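Local coordinates for mitochondrial RNA-binding protein 2 (Trypanosoma brucei, PDB 2GIA) that forms with MRP1 a guide-RNA-binding complex that acts as an RNA matchmaker in mitochondrial RNA editing, at residues Val49-Glu54 against His76-Met81; Arg121-Thr126 against Cys141-Pro146; Thr136-Cys141 against Glu163-Phe168. All blocks are in the same frame, centred on the assembly; numbering follows the deposited sequence.

Contact 1. Residues Val49-Glu54 against His76-Met81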
loop_
_atom_site.group_PDB
_atom_site.type_symbol
_atom_site.label_atom_id
_atom_site.label_comp_id
_atom_site.label_asym_id
_atom_site.label_seq_id
_atom_site.Cartn_x
_atom_site.Cartn_y
_atom_site.Cartn_z
ATOM N N VAL D 49 12.539 9.602 -18.164
ATOM C CA VAL D 49 13.593 9.765 -19.152
ATOM C C VAL D 49 13.092 9.774 -20.589
ATOM O O VAL D 49 12.460 8.823 -21.043
ATOM C CB VAL D 49 14.638 8.648 -18.960
ATOM C CG1 VAL D 49 15.906 8.958 -19.756
ATOM C CG2 VAL D 49 14.959 8.474 -17.470
ATOM N N HIS D 50 13.379 10.857 -21.298
ATOM C CA HIS D 50 12.952 10.993 -22.691
ATOM C C HIS D 50 14.124 11.449 -23.585
ATOM O O HIS D 50 14.082 12.523 -24.197
ATOM C CB HIS D 50 11.790 11.989 -22.794
ATOM C CG HIS D 50 10.560 11.571 -22.038
ATOM N ND1 HIS D 50 10.213 10.246 -21.842
ATOM C CD2 HIS D 50 9.553 12.303 -21.503
ATOM C CE1 HIS D 50 9.043 10.183 -21.230
ATOM N NE2 HIS D 50 8.619 11.419 -21.013
ATOM N N TRP D 51 15.173 10.633 -23.604
ATOM C CA TRP D 51 16.379 10.883 -24.389
ATOM C C TRP D 51 16.089 10.808 -25.882
ATOM O O TRP D 51 15.186 10.103 -26.330
ATOM C CB TRP D 51 17.433 9.827 -24.088
ATOM C CG TRP D 51 17.984 9.811 -22.711
ATOM C CD1 TRP D 51 18.363 8.709 -22.009
ATOM C CD2 TRP D 51 18.331 10.937 -21.910
ATOM N NE1 TRP D 51 18.936 9.077 -20.820
ATOM C CE2 TRP D 51 18.929 10.441 -20.730
ATOM C CE3 TRP D 51 18.199 12.319 -22.072
ATOM C CZ2 TRP D 51 19.395 11.279 -19.711
ATOM C CZ3 TRP D 51 18.664 13.155 -21.059
ATOM C CH2 TRP D 51 19.256 12.627 -19.894
ATOM N N ASN D 52 16.895 11.523 -26.653
ATOM C CA ASN D 52 16.757 11.519 -28.095
ATOM C C ASN D 52 18.082 11.944 -28.702
ATOM O O ASN D 52 18.321 13.132 -28.869
ATOM C CB ASN D 52 15.657 12.480 -28.536
ATOM C CG ASN D 52 15.469 12.482 -30.045
ATOM O OD1 ASN D 52 15.257 11.436 -30.654
ATOM N ND2 ASN D 52 15.548 13.658 -30.653
ATOM N N ASP D 53 18.949 10.978 -28.997
ATOM C CA ASP D 53 20.246 11.290 -29.601
ATOM C C ASP D 53 19.991 11.787 -31.017
ATOM O O ASP D 53 20.604 12.761 -31.462
ATOM C CB ASP D 53 21.154 10.053 -29.670
ATOM C CG ASP D 53 21.522 9.511 -28.302
ATOM O OD1 ASP D 53 21.792 10.307 -27.373
ATOM O OD2 ASP D 53 21.552 8.274 -28.166
ATOM N N GLU D 54 19.075 11.112 -31.710
ATOM C CA GLU D 54 18.719 11.477 -33.072
ATOM C C GLU D 54 18.656 12.999 -33.148
ATOM O O GLU D 54 19.156 13.609 -34.094
ATOM C CB GLU D 54 17.363 10.863 -33.448
ATOM C CG GLU D 54 17.057 10.939 -34.930
ATOM C CD GLU D 54 18.059 10.154 -35.764
ATOM O OE1 GLU D 54 18.125 8.916 -35.596
ATOM O OE2 GLU D 54 18.782 10.771 -36.582
ATOM N N HIS D 76 15.263 18.834 -17.008
ATOM C CA HIS D 76 16.570 18.873 -17.668
ATOM C C HIS D 76 16.461 18.699 -19.187
ATOM O O HIS D 76 15.586 17.984 -19.672
ATOM C CB HIS D 76 17.464 17.725 -17.202
ATOM C CG HIS D 76 17.540 17.567 -15.718
ATOM N ND1 HIS D 76 18.710 17.727 -15.018
ATOM C CD2 HIS D 76 16.602 17.211 -14.809
ATOM C CE1 HIS D 76 18.496 17.471 -13.741
ATOM N NE2 HIS D 76 17.224 17.155 -13.587
ATOM N N ARG D 77 17.382 19.328 -19.925
ATOM C CA ARG D 77 17.451 19.171 -21.381
ATOM C C ARG D 77 18.601 18.198 -21.605
ATOM O O ARG D 77 19.534 18.162 -20.808
ATOM C CB ARG D 77 17.782 20.502 -22.056
ATOM C CG ARG D 77 19.146 21.025 -21.662
ATOM C CD ARG D 77 19.319 22.499 -22.032
ATOM N NE ARG D 77 20.534 23.036 -21.425
ATOM C CZ ARG D 77 20.655 24.275 -20.967
ATOM N NH1 ARG D 77 19.631 25.122 -21.054
ATOM N NH2 ARG D 77 21.789 24.654 -20.387
ATOM N N GLN D 78 18.538 17.397 -22.665
ATOM C CA GLN D 78 19.610 16.444 -22.941
ATOM C C GLN D 78 20.838 17.279 -23.294
ATOM O O GLN D 78 20.717 18.227 -24.059
ATOM C CB GLN D 78 19.228 15.537 -24.113
ATOM C CG GLN D 78 20.240 14.417 -24.397
ATOM C CD GLN D 78 19.643 13.302 -25.229
ATOM O OE1 GLN D 78 18.465 13.349 -25.591
ATOM N NE2 GLN D 78 20.447 12.285 -25.532
ATOM N N ALA D 79 21.995 16.953 -22.716
ATOM C CA ALA D 79 23.226 17.700 -22.981
ATOM C C ALA D 79 23.936 17.195 -24.234
ATOM O O ALA D 79 24.023 17.899 -25.240
ATOM C CB ALA D 79 24.164 17.610 -21.789
ATOM N N ARG D 80 24.455 15.978 -24.161
ATOM C CA ARG D 80 25.145 15.371 -25.288
ATOM C C ARG D 80 24.510 14.015 -25.553
ATOM O O ARG D 80 23.783 13.494 -24.709
ATOM C CB ARG D 80 26.633 15.195 -24.974
ATOM C CG ARG D 80 26.915 14.365 -23.730
ATOM C CD ARG D 80 27.235 15.249 -22.544
ATOM N NE ARG D 80 28.603 15.751 -22.568
ATOM C CZ ARG D 80 29.101 16.588 -21.661
ATOM N NH1 ARG D 80 28.336 17.016 -20.660
ATOM N NH2 ARG D 80 30.364 16.988 -21.746
ATOM N N MET D 81 24.775 13.440 -26.720
ATOM C CA MET D 81 24.208 12.137 -27.052
ATOM C C MET D 81 24.711 11.103 -26.055
ATOM O O MET D 81 25.771 11.277 -25.458
ATOM C CB MET D 81 24.572 11.757 -28.493
ATOM C CG MET D 81 23.877 12.658 -29.517
ATOM S SD MET D 81 24.331 12.424 -31.252
ATOM C CE MET D 81 25.651 13.651 -31.416
#

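Contact 2. Residues Arg121-Thr126 against Cys141-Pro146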
loop_
_atom_site.group_PDB
_atom_site.type_symbol
_atom_site.label_atom_id
_atom_site.label_comp_id
_atom_site.label_asym_id
_atom_site.label_seq_id
_atom_site.Cartn_x
_atom_site.Cartn_y
_atom_site.Cartn_z
ATOM N N ARG D 121 4.791 33.033 -9.317
ATOM C CA ARG D 121 5.388 34.135 -10.066
ATOM C C ARG D 121 6.562 33.631 -10.888
ATOM O O ARG D 121 7.236 34.398 -11.584
ATOM C CB ARG D 121 5.827 35.265 -9.127
ATOM C CG ARG D 121 4.878 36.486 -9.152
ATOM C CD ARG D 121 4.760 37.111 -10.563
ATOM N NE ARG D 121 4.013 36.270 -11.509
ATOM C CZ ARG D 121 4.054 36.396 -12.838
ATOM N NH1 ARG D 121 4.812 37.331 -13.407
ATOM N NH2 ARG D 121 3.332 35.585 -13.604
ATOM N N TYR D 122 6.790 32.326 -10.806
ATOM C CA TYR D 122 7.858 31.684 -11.551
ATOM C C TYR D 122 7.286 30.538 -12.378
ATOM O O TYR D 122 7.873 30.132 -13.382
ATOM C CB TYR D 122 8.942 31.163 -10.593
ATOM C CG TYR D 122 9.725 32.274 -9.919
ATOM C CD1 TYR D 122 10.406 33.229 -10.681
ATOM C CD2 TYR D 122 9.750 32.401 -8.525
ATOM C CE1 TYR D 122 11.089 34.288 -10.077
ATOM C CE2 TYR D 122 10.430 33.460 -7.904
ATOM C CZ TYR D 122 11.098 34.403 -8.688
ATOM O OH TYR D 122 11.761 35.468 -8.099
ATOM N N THR D 123 6.122 30.031 -11.977
ATOM C CA THR D 123 5.527 28.914 -12.705
ATOM C C THR D 123 4.030 28.981 -12.958
ATOM O O THR D 123 3.252 29.387 -12.101
ATOM C CB THR D 123 5.807 27.574 -11.989
ATOM O OG1 THR D 123 5.158 27.565 -10.714
ATOM C CG2 THR D 123 7.276 27.393 -11.774
ATOM N N ASN D 124 3.643 28.578 -14.159
ATOM C CA ASN D 124 2.245 28.512 -14.549
ATOM C C ASN D 124 2.116 27.150 -15.260
ATOM O O ASN D 124 2.442 27.012 -16.438
ATOM C CB ASN D 124 1.898 29.692 -15.475
ATOM C CG ASN D 124 0.566 29.520 -16.181
ATOM O OD1 ASN D 124 -0.311 28.785 -15.715
ATOM N ND2 ASN D 124 0.399 30.213 -17.313
ATOM N N ALA D 125 1.643 26.137 -14.540
ATOM C CA ALA D 125 1.529 24.798 -15.143
ATOM C C ALA D 125 0.198 24.105 -14.929
ATOM O O ALA D 125 -0.545 24.441 -13.992
ATOM C CB ALA D 125 2.648 23.903 -14.608
ATOM N N THR D 126 -0.099 23.146 -15.816
ATOM C CA THR D 126 -1.307 22.314 -15.725
ATOM C C THR D 126 -0.908 20.837 -15.866
ATOM O O THR D 126 0.111 20.509 -16.514
ATOM C CB THR D 126 -2.377 22.604 -16.857
ATOM O OG1 THR D 126 -1.896 22.129 -18.120
ATOM C CG2 THR D 126 -2.699 24.102 -16.915
ATOM N N CYS D 141 4.047 23.343 -18.810
ATOM C CA CYS D 141 4.436 24.421 -17.931
ATOM C C CYS D 141 5.127 25.560 -18.670
ATOM O O CYS D 141 5.841 25.340 -19.647
ATOM C CB CYS D 141 5.395 23.863 -16.878
ATOM S SG CYS D 141 5.970 25.054 -15.619
ATOM N N THR D 142 4.901 26.775 -18.196
ATOM C CA THR D 142 5.573 27.937 -18.762
ATOM C C THR D 142 6.283 28.524 -17.563
ATOM O O THR D 142 5.634 29.014 -16.653
ATOM C CB THR D 142 4.583 28.981 -19.306
ATOM O OG1 THR D 142 3.559 29.225 -18.339
ATOM C CG2 THR D 142 3.958 28.504 -20.569
ATOM N N SER D 143 7.605 28.430 -17.528
ATOM C CA SER D 143 8.366 28.987 -16.403
ATOM C C SER D 143 8.843 30.407 -16.723
ATOM O O SER D 143 8.969 30.778 -17.899
ATOM C CB SER D 143 9.599 28.127 -16.087
ATOM O OG SER D 143 9.232 26.828 -15.643
ATOM N N THR D 144 9.095 31.185 -15.672
ATOM C CA THR D 144 9.586 32.554 -15.821
ATOM C C THR D 144 10.567 32.887 -14.704
ATOM O O THR D 144 10.454 32.375 -13.584
ATOM C CB THR D 144 8.450 33.603 -15.796
ATOM O OG1 THR D 144 7.744 33.520 -14.554
ATOM C CG2 THR D 144 7.485 33.378 -16.959
ATOM N N ARG D 145 11.534 33.740 -15.025
ATOM C CA ARG D 145 12.562 34.158 -14.077
ATOM C C ARG D 145 13.027 35.563 -14.445
ATOM O O ARG D 145 12.788 36.030 -15.564
ATOM C CB ARG D 145 13.759 33.210 -14.152
ATOM C CG ARG D 145 14.283 33.049 -15.570
ATOM C CD ARG D 145 15.428 32.055 -15.664
ATOM N NE ARG D 145 16.644 32.548 -15.029
ATOM C CZ ARG D 145 17.806 31.901 -15.049
ATOM N NH1 ARG D 145 17.893 30.728 -15.678
ATOM N NH2 ARG D 145 18.877 32.421 -14.442
ATOM N N PRO D 146 13.696 36.259 -13.506
ATOM C CA PRO D 146 14.192 37.619 -13.767
ATOM C C PRO D 146 15.312 37.618 -14.823
ATOM O O PRO D 146 16.230 38.441 -14.797
ATOM C CB PRO D 146 14.674 38.077 -12.388
ATOM C CG PRO D 146 15.092 36.780 -11.724
ATOM C CD PRO D 146 13.957 35.860 -12.111
#

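Contact 3. Residues Thr136-Cys141 against Glu163-Phe168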
loop_
_atom_site.group_PDB
_atom_site.type_symbol
_atom_site.label_atom_id
_atom_site.label_comp_id
_atom_site.label_asym_id
_atom_site.label_seq_id
_atom_site.Cartn_x
_atom_site.Cartn_y
_atom_site.Cartn_z
ATOM N N THR D 136 -2.935 8.010 -19.440
ATOM C CA THR D 136 -1.718 8.774 -19.784
ATOM C C THR D 136 -2.042 10.228 -19.459
ATOM O O THR D 136 -3.202 10.649 -19.496
ATOM C CB THR D 136 -1.275 8.655 -21.283
ATOM O OG1 THR D 136 -2.268 9.241 -22.133
ATOM C CG2 THR D 136 -1.052 7.176 -21.658
ATOM N N PHE D 137 -1.004 10.985 -19.131
ATOM C CA PHE D 137 -1.194 12.345 -18.685
ATOM C C PHE D 137 -0.139 13.262 -19.253
ATOM O O PHE D 137 0.887 12.798 -19.751
ATOM C CB PHE D 137 -1.133 12.377 -17.158
ATOM C CG PHE D 137 -2.209 11.558 -16.508
ATOM C CD1 PHE D 137 -3.407 12.146 -16.112
ATOM C CD2 PHE D 137 -2.065 10.180 -16.375
ATOM C CE1 PHE D 137 -4.455 11.363 -15.594
ATOM C CE2 PHE D 137 -3.105 9.393 -15.858
ATOM C CZ PHE D 137 -4.297 9.983 -15.470
ATOM N N THR D 138 -0.406 14.567 -19.145
ATOM C CA THR D 138 0.509 15.573 -19.661
ATOM C C THR D 138 0.799 16.719 -18.697
ATOM O O THR D 138 -0.122 17.321 -18.179
ATOM C CB THR D 138 -0.060 16.223 -20.962
ATOM O OG1 THR D 138 -0.229 15.207 -21.957
ATOM C CG2 THR D 138 0.927 17.292 -21.479
ATOM N N LEU D 139 2.081 16.995 -18.461
ATOM C CA LEU D 139 2.505 18.120 -17.628
ATOM C C LEU D 139 2.961 19.213 -18.650
ATOM O O LEU D 139 3.856 18.959 -19.470
ATOM C CB LEU D 139 3.708 17.739 -16.737
ATOM C CG LEU D 139 4.321 18.883 -15.891
ATOM C CD1 LEU D 139 3.278 19.450 -14.985
ATOM C CD2 LEU D 139 5.527 18.420 -15.063
ATOM N N LYS D 140 2.302 20.372 -18.626
ATOM C CA LYS D 140 2.608 21.523 -19.521
ATOM C C LYS D 140 2.916 22.683 -18.592
ATOM O O LYS D 140 2.119 22.997 -17.702
ATOM C CB LYS D 140 1.396 21.930 -20.361
ATOM C CG LYS D 140 0.718 20.822 -21.130
ATOM C CD LYS D 140 -0.692 21.266 -21.535
ATOM C CE LYS D 140 -1.523 20.156 -22.180
ATOM N NZ LYS D 140 -2.898 20.682 -22.457
ATOM N N CYS D 141 4.047 23.343 -18.810
ATOM C CA CYS D 141 4.436 24.421 -17.931
ATOM C C CYS D 141 5.127 25.560 -18.670
ATOM O O CYS D 141 5.841 25.340 -19.647
ATOM C CB CYS D 141 5.395 23.863 -16.878
ATOM S SG CYS D 141 5.970 25.054 -15.619
ATOM N N GLU D 163 9.209 27.493 -21.818
ATOM C CA GLU D 163 8.062 26.606 -21.928
ATOM C C GLU D 163 8.495 25.156 -22.113
ATOM O O GLU D 163 9.365 24.856 -22.929
ATOM C CB GLU D 163 7.197 27.028 -23.106
ATOM C CG GLU D 163 6.321 28.240 -22.828
ATOM C CD GLU D 163 5.525 28.664 -24.057
ATOM O OE1 GLU D 163 5.138 27.776 -24.851
ATOM O OE2 GLU D 163 5.276 29.878 -24.230
ATOM N N TRP D 164 7.886 24.248 -21.358
ATOM C CA TRP D 164 8.262 22.843 -21.472
ATOM C C TRP D 164 7.070 21.937 -21.185
ATOM O O TRP D 164 6.137 22.343 -20.495
ATOM C CB TRP D 164 9.416 22.537 -20.519
ATOM C CG TRP D 164 9.168 22.936 -19.075
ATOM C CD1 TRP D 164 9.257 24.197 -18.527
ATOM C CD2 TRP D 164 8.889 22.043 -17.983
ATOM N NE1 TRP D 164 9.061 24.133 -17.160
ATOM C CE2 TRP D 164 8.828 22.831 -16.805
ATOM C CE3 TRP D 164 8.678 20.661 -17.893
ATOM C CZ2 TRP D 164 8.579 22.264 -15.543
ATOM C CZ3 TRP D 164 8.434 20.102 -16.641
ATOM C CH2 TRP D 164 8.380 20.906 -15.484
ATOM N N THR D 165 7.116 20.722 -21.726
ATOM C CA THR D 165 6.037 19.731 -21.573
ATOM C C THR D 165 6.647 18.364 -21.310
ATOM O O THR D 165 7.655 18.012 -21.936
ATOM C CB THR D 165 5.201 19.570 -22.887
ATOM O OG1 THR D 165 4.601 20.815 -23.244
ATOM C CG2 THR D 165 4.076 18.563 -22.700
ATOM N N VAL D 166 6.037 17.590 -20.407
ATOM C CA VAL D 166 6.517 16.234 -20.139
ATOM C C VAL D 166 5.305 15.311 -20.232
ATOM O O VAL D 166 4.326 15.501 -19.515
ATOM C CB VAL D 166 7.168 16.095 -18.736
ATOM C CG1 VAL D 166 7.553 14.626 -18.475
ATOM C CG2 VAL D 166 8.432 16.953 -18.661
ATOM N N GLU D 167 5.366 14.347 -21.144
ATOM C CA GLU D 167 4.303 13.379 -21.338
ATOM C C GLU D 167 4.567 12.199 -20.381
ATOM O O GLU D 167 5.709 11.767 -20.207
ATOM C CB GLU D 167 4.312 12.824 -22.779
ATOM C CG GLU D 167 4.001 13.839 -23.901
ATOM C CD GLU D 167 2.681 14.557 -23.698
ATOM O OE1 GLU D 167 1.793 14.044 -22.973
ATOM O OE2 GLU D 167 2.519 15.645 -24.272
ATOM N N PHE D 168 3.512 11.687 -19.778
ATOM C CA PHE D 168 3.633 10.545 -18.891
ATOM C C PHE D 168 2.853 9.407 -19.539
ATOM O O PHE D 168 1.627 9.508 -19.639
ATOM C CB PHE D 168 2.994 10.853 -17.527
ATOM C CG PHE D 168 3.814 11.766 -16.658
ATOM C CD1 PHE D 168 4.501 11.260 -15.545
ATOM C CD2 PHE D 168 3.910 13.130 -16.958
ATOM C CE1 PHE D 168 5.274 12.113 -14.744
ATOM C CE2 PHE D 168 4.682 13.998 -16.170
ATOM C CZ PHE D 168 5.364 13.497 -15.061
HETATM O O HOH W 1 1.226 11.358 -22.196
#

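Contact 1. Residues Val49-Glu54 against His76-Met81
Q78, at the end of strand 70-78, carries this contact by reaching into the chain that leaves strand 45-50. Its CG stands anti to the backbone N (chi1 -175°) and the chain runs on extended, so the amide is delivered straight to the backbone of W51-D53. CB and CG lie along the CE3-CZ3 side of the W51 indole, CG 3.7 Å from W51 CE3. CD comes to 3.6 Å from the same CE3, the amide plane turned 51° from the ring, an oblique crossing rather than a stack. At the tip, Q78 OE1 takes the backbone N-H of N52 at 2.6 Å, a short and nearly straight bond (163° at the hydrogen) that lies in the amide plane and uses a lone pair of the oxygen. The other branch, Q78 NE2, ends 3.0 Å from D53 OD1. D53 OD1 also sits 3.3 Å from M81 CB and accepts the backbone N-H of L82, which holds the acid against the turn after strand 70-78. M81 CG passes 3.8 Å from D53 CB, and its bent thioether carries SD on past D53 O. On the indole, V49 CG1 of the same segment covers one face near the rim, while A89 and L61 of the neighbouring strands also touch the W51 side chain. Q78 is thus a buried amide at a contact otherwise near the surface, where strands 45-50 and 70-78, separated in their sheet by strand 60-67, send their ends together. Its aliphatic part lies along the indole while its amide oxygen takes up the N-H of N52, just past the end of strand 45-50.

Contact 2. Residues Arg121-Thr126 against Cys141-Pro146
The open end of an antiparallel beta hairpin, strands 123-129 and 137-145, brings R121-T126 alongside C141-P146; strands 123-126 and 141-145 run antiparallel, their directions 174° apart. N124 and T142 form the hydrogen-bonded pair: N124 N donates to T142 O at 3.2 Å, and T142 N returns a bond to N124 O at 3.0 Å. Both donors lie well above the plane of the carbonyl they reach. N124 O is gripped a second time by T142 OG1 at 3.1 Å, this time in the carbonyl plane and on a lone pair. That hydroxyl gets there because it occupies the crowded position between the backbone N and the carbonyl carbon (chi1 48°). The N124 and T142 side chains lie next to each other and point the same way, N124 CB 3.3 Å from T142 OG1, and an acetic acid molecule, probably from the crystallisation liquor, rests beside them. In the four-stranded antiparallel sheet of this half of the chain the hairpin supplies the two inner strands, between 116-119 and 160-168. On its other face the non-hydrogen-bonded pair A125-C141 is drawn close, with A125 CB 3.6 Å from C141 CB; T123 and S143 share that face and touch V95 and V93 of strand 89-97. Toward the strand ends, T144 N donates to Y122 O at 2.8 Å, again from above the carbonyl plane. The Y122 ring presents its edge to T144 O, which lies in the ring plane 3.0 Å from CD1. Beyond it, Y122 CE1 meets P146 CD at 3.9 Å, the two side chains crossing at about a right angle.

Contact 3. Residues Thr136-Cys141 against Glu163-Phe168
Six backbone hydrogen bonds tie T136-C141 to E163-F168, two in each of the pairs F137-F168, L139-V166 and C141-W164. The tightest, V166 N to L139 O, measures 2.7 Å. In the first two pairs the N-H groups arrive in the carbonyl planes, whereas at C141-W164 they point almost down the C=O axes, the C=O...N angle from W164 O to C141 N being 177°. A polar cluster sits on the face of T138, K140, T165 and E167. T138 OG1, anti to the carbonyl carbon, gives its proton to the syn lone pair of E167 OE1 at only 2.5 Å; the E167 chain bends at chi2 (-55°) to lie beside it. A water also donates to E167 OE1 and to F137 O, 2.9 Å from each, although other acceptors compete for its protons. T138 CG2 touches T165 CG2 at 3.6 Å.

Apolar and aromatic contacts fill the opposite face. C141 CB stands over one face of the W164 indole, 3.8 Å from the centroid of the five-membered ring, a CH-pi contact, with SG placed obliquely beside it. W164 CG holds the crowded first-torsion position (chi1 53°), which carries the ring across toward strand 137-145. L139 CD2 meets W164 CZ3 at 3.7 Å, and L139 CB lies at the edge of the F168 ring, 3.9 Å from CE2. L62 of strand 60-67 touches L139, W164, V166 and F168 from the other sheet. The arrangement is that of an amphipathic antiparallel strand pair, its apolar side built into the core between two sheets.

How the contacts relate
Contacts 2 and 3 share C141 and follow each other along strand 137-145 of one sheet, centres about 13 Å apart. T126 N and K140 O (2.9 Å) and S143 OG and W164 NE1 (3.1 Å) are probable hydrogen bonds between them. Contact 1, at the end of the other four-stranded sheet, meets contact 3 where H50 NE2 lies 3.0 Å from E167 O, probably hydrogen-bonded. Contacts 1 and 2 stay about 8 Å apart at their nearest atoms; contact 3 is the one that touches both others. Acetic acid, probably from the crystallisation liquor, is bound about 3 Å from the side chain of N124 in contact 2 and about 4 Å from that of K140 in contact 3.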